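PDB 2V5I: salmonella typhimurium DB7155 bacteriophage DET7 tailspike, which binds and probably cleaves the O-antigen of Salmonella, serving as the trimeric receptor-binding tailspike of bacteriophage Det7. Local coordinates for residues 538-543 with 554-559; 500-505 with 513-518; 521-526 with 542-547. All coordinates share one frame; numbering follows the deposited sequence.

Contact 1: residues 538-543 with 554-559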
loop_
_atom_site.group_PDB
_atom_site.type_symbol
_atom_site.label_atom_id
_atom_site.label_comp_id
_atom_site.label_asym_id
_atom_site.label_seq_id
_atom_site.Cartn_x
_atom_site.Cartn_y
_atom_site.Cartn_z
ATOM N N ALA A 538 -12.321 24.609 -61.504
ATOM C CA ALA A 538 -12.373 25.817 -62.357
ATOM C C ALA A 538 -12.972 27.012 -61.639
ATOM O O ALA A 538 -13.792 27.740 -62.198
ATOM C CB ALA A 538 -13.141 25.532 -63.636
ATOM N N GLY A 539 -12.584 27.171 -60.378
ATOM C CA GLY A 539 -12.998 28.294 -59.554
ATOM C C GLY A 539 -14.403 28.227 -58.952
ATOM O O GLY A 539 -14.835 29.198 -58.336
ATOM N N ALA A 540 -15.119 27.116 -59.160
ATOM C CA ALA A 540 -16.481 26.921 -58.636
ATOM C C ALA A 540 -16.458 25.895 -57.523
ATOM O O ALA A 540 -15.571 25.005 -57.504
ATOM C CB ALA A 540 -17.390 26.422 -59.718
ATOM N N LEU A 541 -17.453 26.017 -56.619
ATOM C CA LEU A 541 -17.687 24.991 -55.598
ATOM C C LEU A 541 -18.605 23.913 -56.135
ATOM O O LEU A 541 -19.720 24.196 -56.583
ATOM C CB LEU A 541 -18.304 25.624 -54.361
ATOM C CG LEU A 541 -18.417 24.718 -53.151
ATOM C CD1 LEU A 541 -17.023 24.328 -52.605
ATOM C CD2 LEU A 541 -19.288 25.363 -52.032
ATOM N N TRP A 542 -18.133 22.669 -56.023
ATOM C CA TRP A 542 -18.860 21.467 -56.410
ATOM C C TRP A 542 -19.000 20.507 -55.227
ATOM O O TRP A 542 -18.197 20.503 -54.286
ATOM C CB TRP A 542 -18.085 20.760 -57.499
ATOM C CG TRP A 542 -18.139 21.404 -58.851
ATOM C CD1 TRP A 542 -17.486 22.554 -59.252
ATOM C CD2 TRP A 542 -18.881 20.942 -59.989
ATOM N NE1 TRP A 542 -17.772 22.799 -60.573
ATOM C CE2 TRP A 542 -18.628 21.836 -61.044
ATOM C CE3 TRP A 542 -19.733 19.849 -60.212
ATOM C CZ2 TRP A 542 -19.185 21.672 -62.313
ATOM C CZ3 TRP A 542 -20.287 19.675 -61.489
ATOM C CH2 TRP A 542 -20.045 20.607 -62.496
ATOM N N ALA A 543 -20.040 19.680 -55.290
ATOM C CA ALA A 543 -20.267 18.581 -54.354
ATOM C C ALA A 543 -20.150 17.257 -55.107
ATOM O O ALA A 543 -20.760 17.078 -56.175
ATOM C CB ALA A 543 -21.663 18.651 -53.705
ATOM N N ARG A 554 -22.005 14.489 -59.312
ATOM C CA ARG A 554 -21.348 15.749 -59.066
ATOM C C ARG A 554 -22.323 16.886 -59.352
ATOM O O ARG A 554 -22.963 16.933 -60.423
ATOM C CB ARG A 554 -20.118 15.912 -59.978
ATOM C CG ARG A 554 -19.036 14.888 -59.702
ATOM C CD ARG A 554 -17.982 14.787 -60.818
ATOM N NE ARG A 554 -17.081 13.669 -60.541
ATOM C CZ ARG A 554 -16.030 13.717 -59.723
ATOM N NH1 ARG A 554 -15.683 14.849 -59.105
ATOM N NH2 ARG A 554 -15.306 12.607 -59.538
ATOM N N MET A 555 -22.452 17.776 -58.384
ATOM C CA MET A 555 -23.349 18.921 -58.443
ATOM C C MET A 555 -22.615 20.230 -58.212
ATOM O O MET A 555 -21.909 20.404 -57.202
ATOM C CB MET A 555 -24.417 18.804 -57.336
ATOM C CG MET A 555 -25.219 17.534 -57.395
ATOM S SD MET A 555 -26.674 17.562 -56.334
ATOM C CE MET A 555 -27.112 15.827 -56.275
ATOM N N LYS A 556 -22.801 21.171 -59.131
ATOM C CA LYS A 556 -22.247 22.503 -58.992
ATOM C C LYS A 556 -23.100 23.357 -58.091
ATOM O O LYS A 556 -24.296 23.490 -58.323
ATOM C CB LYS A 556 -22.118 23.157 -60.335
ATOM C CG LYS A 556 -21.356 24.411 -60.331
ATOM C CD LYS A 556 -21.262 24.954 -61.725
ATOM C CE LYS A 556 -20.515 26.227 -61.786
ATOM N NZ LYS A 556 -20.701 26.809 -63.151
ATOM N N LEU A 557 -22.471 23.939 -57.070
ATOM C CA LEU A 557 -23.197 24.693 -56.007
ATOM C C LEU A 557 -23.096 26.200 -56.151
ATOM O O LEU A 557 -23.961 26.922 -55.678
ATOM C CB LEU A 557 -22.713 24.299 -54.623
ATOM C CG LEU A 557 -22.751 22.807 -54.223
ATOM C CD1 LEU A 557 -22.586 22.638 -52.704
ATOM C CD2 LEU A 557 -24.041 22.170 -54.676
ATOM N N SER A 558 -21.991 26.672 -56.735
ATOM C CA SER A 558 -21.858 28.116 -56.973
ATOM C C SER A 558 -22.334 28.471 -58.356
ATOM O O SER A 558 -22.636 27.596 -59.159
ATOM C CB SER A 558 -20.437 28.534 -56.712
ATOM O OG SER A 558 -19.533 27.856 -57.545
ATOM N N VAL A 559 -22.446 29.767 -58.617
ATOM C CA VAL A 559 -23.012 30.249 -59.869
ATOM C C VAL A 559 -21.848 30.732 -60.703
ATOM O O VAL A 559 -21.513 31.925 -60.684
ATOM C CB VAL A 559 -24.130 31.343 -59.670
ATOM C CG1 VAL A 559 -23.818 32.338 -58.556
ATOM C CG2 VAL A 559 -24.448 32.069 -61.001
ATOM O OXT VAL A 559 -21.188 29.896 -61.358
#
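Lys556 lies with its aliphatic stem across the indole of Trp542, an antiparallel non-hydrogen-bonded pair of strands 540-546 and 552-556. Its CB stands 3.7 Å from the centroid of the Trp542 six-membered ring and only 7° off the ring normal, a CH-pi contact square over the face. CG of Lys556 is anti to the backbone N (chi1 -170°), and the chain then runs extended at a slant over the indole, CG near CE2 and NE1, CD near CZ2. Beyond the ring, Lys556 CE meets Ala540 CB at 3.8 Å. CE3 of the indole comes 3.5 Å from Lys556 N, so the face that carries the lysine stem also covers backbone. The next pair, Ala543 with Met555, is hydrogen-bonded and puts its side chains on the opposite face; its two bonds are nearly straight, Ala543 N to Met555 O (2.8 Å) and Met555 N to Ala543 O. Past the last paired residues the ladder changes character. Leu541 O takes a 2.8 Å bond from Leu557 N and a weak one from Ser558 N, while Leu541 N donates to Ser558 OG at 2.9 Å, a side-chain hydroxyl standing in for a backbone acceptor. OG reaches it from a position between its own backbone N and carbonyl carbon (chi1 60°). Leu557 CD1 packs loosely against Leu541 CD2 and Ala543 CB. Leu557 O of each of the three subunits binds the sodium ion. Within the chain, strand 540-546 is the middle of a three-stranded antiparallel sheet: strand 552-556 flanks it here, and strand 531-537 on its other edge brings Tyr535 to the Trp542 ring.

Contact 2: residues 500-505 with 513-518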
loop_
_atom_site.group_PDB
_atom_site.type_symbol
_atom_site.label_atom_id
_atom_site.label_comp_id
_atom_site.label_asym_id
_atom_site.label_seq_id
_atom_site.Cartn_x
_atom_site.Cartn_y
_atom_site.Cartn_z
ATOM N N VAL A 500 -5.107 19.242 -41.302
ATOM C CA VAL A 500 -6.433 19.384 -41.916
ATOM C C VAL A 500 -7.387 19.539 -40.737
ATOM O O VAL A 500 -7.374 18.686 -39.844
ATOM C CB VAL A 500 -6.832 18.159 -42.752
ATOM C CG1 VAL A 500 -8.198 18.388 -43.422
ATOM C CG2 VAL A 500 -5.773 17.866 -43.802
ATOM N N SER A 501 -8.160 20.637 -40.704
ATOM C CA SER A 501 -8.853 21.037 -39.483
ATOM C C SER A 501 -10.258 21.595 -39.759
ATOM O O SER A 501 -10.375 22.607 -40.482
ATOM C CB SER A 501 -7.974 22.146 -38.849
ATOM O OG SER A 501 -8.648 22.830 -37.816
ATOM N N LEU A 502 -11.279 20.978 -39.176
ATOM C CA LEU A 502 -12.663 21.485 -39.134
ATOM C C LEU A 502 -12.876 22.253 -37.824
ATOM O O LEU A 502 -12.488 21.772 -36.764
ATOM C CB LEU A 502 -13.612 20.312 -39.193
ATOM C CG LEU A 502 -15.057 20.789 -39.283
ATOM C CD1 LEU A 502 -15.847 19.922 -40.144
ATOM C CD2 LEU A 502 -15.633 20.918 -37.902
ATOM N N LYS A 503 -13.327 23.514 -37.929
ATOM C CA LYS A 503 -13.349 24.444 -36.776
ATOM C C LYS A 503 -14.727 25.034 -36.544
ATOM O O LYS A 503 -15.377 25.490 -37.486
ATOM C CB LYS A 503 -12.387 25.641 -37.048
ATOM C CG LYS A 503 -11.002 25.251 -37.649
ATOM C CD LYS A 503 -10.079 26.451 -37.974
ATOM C CE LYS A 503 -8.820 26.040 -38.802
ATOM N NZ LYS A 503 -9.153 25.464 -40.171
ATOM N N VAL A 504 -15.138 25.066 -35.293
ATOM C CA VAL A 504 -16.425 25.594 -34.872
ATOM C C VAL A 504 -16.182 26.793 -33.910
ATOM O O VAL A 504 -15.547 26.657 -32.875
ATOM C CB VAL A 504 -17.241 24.491 -34.137
ATOM C CG1 VAL A 504 -18.543 25.041 -33.607
ATOM C CG2 VAL A 504 -17.525 23.283 -35.075
ATOM N N ASN A 505 -16.734 27.952 -34.303
ATOM C CA ASN A 505 -16.762 29.212 -33.530
ATOM C C ASN A 505 -15.407 29.965 -33.458
ATOM O O ASN A 505 -15.217 30.786 -32.584
ATOM C CB ASN A 505 -17.324 29.038 -32.117
ATOM C CG ASN A 505 -17.792 30.357 -31.537
ATOM O OD1 ASN A 505 -18.438 31.143 -32.265
ATOM N ND2 ASN A 505 -17.530 30.595 -30.233
ATOM N N GLU A 513 -15.812 26.246 -40.124
ATOM C CA GLU A 513 -14.883 26.277 -41.214
ATOM C C GLU A 513 -14.596 24.840 -41.612
ATOM O O GLU A 513 -14.086 24.062 -40.807
ATOM C CB GLU A 513 -13.591 26.981 -40.793
ATOM C CG GLU A 513 -13.726 28.461 -40.636
ATOM C CD GLU A 513 -12.582 29.047 -39.847
ATOM O OE1 GLU A 513 -11.577 29.365 -40.481
ATOM O OE2 GLU A 513 -12.666 29.106 -38.583
ATOM N N ILE A 514 -14.924 24.535 -42.866
ATOM C CA ILE A 514 -14.982 23.150 -43.377
ATOM C C ILE A 514 -13.869 22.943 -44.422
ATOM O O ILE A 514 -13.834 23.690 -45.371
ATOM C CB ILE A 514 -16.333 22.926 -44.078
ATOM C CG1 ILE A 514 -17.457 23.050 -43.042
ATOM C CG2 ILE A 514 -16.360 21.570 -44.708
ATOM C CD1 ILE A 514 -18.878 23.164 -43.645
ATOM N N PRO A 515 -12.936 21.972 -44.217
ATOM C CA PRO A 515 -11.942 21.660 -45.242
ATOM C C PRO A 515 -12.603 21.186 -46.517
ATOM O O PRO A 515 -13.537 20.373 -46.469
ATOM C CB PRO A 515 -11.105 20.534 -44.581
ATOM C CG PRO A 515 -11.350 20.663 -43.107
ATOM C CD PRO A 515 -12.775 21.154 -43.006
ATOM N N ILE A 516 -12.142 21.701 -47.663
ATOM C CA ILE A 516 -12.571 21.236 -48.970
ATOM C C ILE A 516 -11.352 20.948 -49.809
ATOM O O ILE A 516 -10.239 21.389 -49.476
ATOM C CB ILE A 516 -13.479 22.290 -49.649
ATOM C CG1 ILE A 516 -12.688 23.521 -50.082
ATOM C CG2 ILE A 516 -14.662 22.656 -48.710
ATOM C CD1 ILE A 516 -13.546 24.553 -50.832
ATOM N N SER A 517 -11.527 20.148 -50.878
ATOM C CA SER A 517 -10.407 19.822 -51.745
ATOM C C SER A 517 -10.165 20.977 -52.716
ATOM O O SER A 517 -11.090 21.487 -53.344
ATOM C CB SER A 517 -10.652 18.559 -52.541
ATOM O OG SER A 517 -9.597 18.343 -53.488
ATOM N N GLY A 518 -8.913 21.402 -52.835
ATOM C CA GLY A 518 -8.612 22.468 -53.776
ATOM C C GLY A 518 -8.488 21.985 -55.209
ATOM O O GLY A 518 -8.350 22.790 -56.125
HETATM O O HOH W 1 -9.966 27.696 -41.858
#
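The beta hairpin of strands 501-504 and 512-515 closes through Lys503 and Glu513, an antiparallel hydrogen-bonded pair. Lys503 N donates to Glu513 O at 3.0 Å, and Glu513 N returns a bond of 2.8 Å to Lys503 O. The two side chains leave the same face and cross obliquely: Glu513 OE2 rests 3.8 Å from both CB and CD of Lys503, touching the aliphatic stem. The charged ends do not meet directly. A bend at chi4 (63°) turns NZ of Lys503 to Ser501 O, which it approaches from above the carbonyl plane, and one water joins NZ (2.9 Å) to Glu513 OE1 (2.7 Å). Both charges have further partners, Asp528 of the second subunit for Lys503 and Arg506 for Glu513. This hairpin ends a five-stranded antiparallel sheet, which residues 513-515 extend by pairing with a strand of the second subunit, as befits the intertwined C-terminal domain of a P22-type tailspike. Toward residue 500, where the chain turns a corner, backbone pairing gives way to Pro515: its CG sits 3.4 Å from Ser501 O, its CB meets Val500 CG1 at 3.8 Å, and its CD lies near Leu502 CB.

Contact 3: residues 521-526 with 542-547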
loop_
_atom_site.group_PDB
_atom_site.type_symbol
_atom_site.label_atom_id
_atom_site.label_comp_id
_atom_site.label_asym_id
_atom_site.label_seq_id
_atom_site.Cartn_x
_atom_site.Cartn_y
_atom_site.Cartn_z
ATOM N N LEU A 521 -11.984 16.175 -57.156
ATOM C CA LEU A 521 -11.960 14.907 -56.453
ATOM C C LEU A 521 -12.270 13.762 -57.378
ATOM O O LEU A 521 -13.265 13.823 -58.103
ATOM C CB LEU A 521 -12.971 14.863 -55.316
ATOM C CG LEU A 521 -12.616 15.532 -54.045
ATOM C CD1 LEU A 521 -13.840 15.503 -53.121
ATOM C CD2 LEU A 521 -11.427 14.880 -53.412
ATOM N N PRO A 522 -11.512 12.658 -57.270
ATOM C CA PRO A 522 -11.926 11.441 -57.921
ATOM C C PRO A 522 -13.175 10.829 -57.242
ATOM O O PRO A 522 -13.493 11.165 -56.083
ATOM C CB PRO A 522 -10.669 10.560 -57.793
ATOM C CG PRO A 522 -10.112 10.925 -56.529
ATOM C CD PRO A 522 -10.285 12.451 -56.474
ATOM N N ASP A 523 -13.871 9.909 -57.932
ATOM C CA ASP A 523 -15.035 9.237 -57.364
ATOM C C ASP A 523 -14.817 8.619 -55.985
ATOM O O ASP A 523 -15.725 8.645 -55.137
ATOM C CB ASP A 523 -15.519 8.118 -58.312
ATOM C CG ASP A 523 -16.405 8.620 -59.439
ATOM O OD1 ASP A 523 -16.517 9.871 -59.637
ATOM O OD2 ASP A 523 -16.986 7.753 -60.158
ATOM N N GLU A 524 -13.609 8.099 -55.740
ATOM C CA GLU A 524 -13.248 7.481 -54.454
ATOM C C GLU A 524 -13.251 8.517 -53.301
ATOM O O GLU A 524 -13.145 8.138 -52.138
ATOM C CB GLU A 524 -11.812 6.895 -54.457
ATOM C CG GLU A 524 -11.391 5.981 -55.535
ATOM C CD GLU A 524 -10.809 6.746 -56.734
ATOM O OE1 GLU A 524 -11.644 7.247 -57.459
ATOM O OE2 GLU A 524 -9.560 6.838 -56.954
ATOM N N GLY A 525 -13.281 9.817 -53.609
ATOM C CA GLY A 525 -13.417 10.834 -52.592
ATOM C C GLY A 525 -14.692 10.881 -51.779
ATOM O O GLY A 525 -14.792 11.692 -50.861
ATOM N N VAL A 526 -15.686 10.061 -52.123
ATOM C CA VAL A 526 -16.824 9.866 -51.258
ATOM C C VAL A 526 -17.078 8.352 -51.078
ATOM O O VAL A 526 -17.005 7.597 -52.035
ATOM C CB VAL A 526 -18.099 10.610 -51.800
ATOM C CG1 VAL A 526 -18.664 9.983 -53.043
ATOM C CG2 VAL A 526 -19.078 10.749 -50.764
ATOM N N TRP A 542 -18.133 22.669 -56.023
ATOM C CA TRP A 542 -18.860 21.467 -56.410
ATOM C C TRP A 542 -19.000 20.507 -55.227
ATOM O O TRP A 542 -18.197 20.503 -54.286
ATOM C CB TRP A 542 -18.085 20.760 -57.499
ATOM C CG TRP A 542 -18.139 21.404 -58.851
ATOM C CD1 TRP A 542 -17.486 22.554 -59.252
ATOM C CD2 TRP A 542 -18.881 20.942 -59.989
ATOM N NE1 TRP A 542 -17.772 22.799 -60.573
ATOM C CE2 TRP A 542 -18.628 21.836 -61.044
ATOM C CE3 TRP A 542 -19.733 19.849 -60.212
ATOM C CZ2 TRP A 542 -19.185 21.672 -62.313
ATOM C CZ3 TRP A 542 -20.287 19.675 -61.489
ATOM C CH2 TRP A 542 -20.045 20.607 -62.496
ATOM N N ALA A 543 -20.040 19.680 -55.290
ATOM C CA ALA A 543 -20.267 18.581 -54.354
ATOM C C ALA A 543 -20.150 17.257 -55.107
ATOM O O ALA A 543 -20.760 17.078 -56.175
ATOM C CB ALA A 543 -21.663 18.651 -53.705
ATOM N N LEU A 544 -19.419 16.329 -54.522
ATOM C CA LEU A 544 -19.398 14.925 -54.898
ATOM C C LEU A 544 -20.248 14.154 -53.894
ATOM O O LEU A 544 -19.983 14.182 -52.704
ATOM C CB LEU A 544 -17.957 14.400 -54.878
ATOM C CG LEU A 544 -17.777 12.886 -55.143
ATOM C CD1 LEU A 544 -18.301 12.488 -56.506
ATOM C CD2 LEU A 544 -16.288 12.553 -55.004
ATOM N N ILE A 545 -21.335 13.534 -54.385
ATOM C CA ILE A 545 -22.352 12.968 -53.525
ATOM C C ILE A 545 -22.566 11.493 -53.903
ATOM O O ILE A 545 -22.698 11.180 -55.081
ATOM C CB ILE A 545 -23.681 13.716 -53.685
ATOM C CG1 ILE A 545 -23.518 15.120 -53.109
ATOM C CG2 ILE A 545 -24.831 12.969 -52.989
ATOM C CD1 ILE A 545 -24.602 16.062 -53.375
ATOM N N ARG A 546 -22.629 10.628 -52.903
ATOM C CA ARG A 546 -23.068 9.272 -53.121
ATOM C C ARG A 546 -24.558 9.203 -52.786
ATOM O O ARG A 546 -24.936 9.487 -51.659
ATOM C CB ARG A 546 -22.277 8.289 -52.339
ATOM C CG ARG A 546 -22.572 6.837 -52.792
ATOM C CD ARG A 546 -21.722 5.786 -52.134
ATOM N NE ARG A 546 -22.077 4.454 -52.679
ATOM C CZ ARG A 546 -21.939 3.302 -52.033
ATOM N NH1 ARG A 546 -21.374 3.239 -50.835
ATOM N NH2 ARG A 546 -22.334 2.173 -52.627
ATOM N N LEU A 547 -25.369 8.902 -53.779
ATOM C CA LEU A 547 -26.845 8.912 -53.703
ATOM C C LEU A 547 -27.406 7.676 -53.040
ATOM O O LEU A 547 -26.717 6.673 -52.896
ATOM C CB LEU A 547 -27.394 8.979 -55.127
ATOM C CG LEU A 547 -27.064 10.260 -55.906
ATOM C CD1 LEU A 547 -27.347 10.126 -57.419
ATOM C CD2 LEU A 547 -27.726 11.460 -55.358
#
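Leu544 pushes its CD2 methyl into the curve of the 521-526 loop, and the tight part of the contact gathers round it. CD2 lies 3.3 Å from Pro522 O, with Leu521 CB at 4.1 Å and the backbone of Asp523 and Gly525 close by. Leu544 CG is anti to its backbone N (chi1 175°), and Val526 CG1 packs against it at 3.7 Å. Val526 holds CG1 between its own backbone N and carbonyl carbon (chi1 70°), and from there this methyl also meets Arg546 CB at 4.1 Å. Leu544 thus meets loop backbone as well as the side chains of Leu521 and Val526. The loop keeps its shape through a short 3-10 turn at residues 523-525: Gly525 N bonds to Pro522 O at 2.8 Å, the same oxygen that Leu544 CD2 approaches, and Val526 N bonds weakly to Asp523 O. The turn belongs to the connection between strands 512-515 and 531-537, and it lies over strand 540-546, the middle strand of the C-terminal three-stranded sheet. Packing is looser where the polar side chains begin. Asp523 is exposed, and its OD1 comes no nearer than 4.5 Å to Leu544 CD1; that oxygen is instead salt-bridged to Arg554. Arg546, partly exposed, contributes its CB, while the extended chain carries its guanidinium away from the loop, NE bonding to Gly550 O and NH1 to Leu527 O. Lys552 ties down the loop backbone by bonding Asp523 O and Val526 O, and Tyr509 of the third subunit packs on Leu521 and Pro522.

Along the chain, contact 2 closes before the other two begin; the 521-526 loop of contact 3 follows almost at once, and contact 1 ends at the C-terminus. Contacts 1 and 3 have centres about 12 Å apart and share Trp542 and Ala543 on strand 540-546; Arg554 of contact 1 also bonds to Leu521 O of contact 3. Contact 2 belongs to the preceding five-stranded sheet, its centre about 17 Å from each of the others, and meets contact 1 where Ile516 CD1 packs on Leu541 CD1 at 3.9 Å. All three touch the third subunit, consistent with an intertwined C-terminal domain in which the chain's own packing and the trimer interface lie side by side.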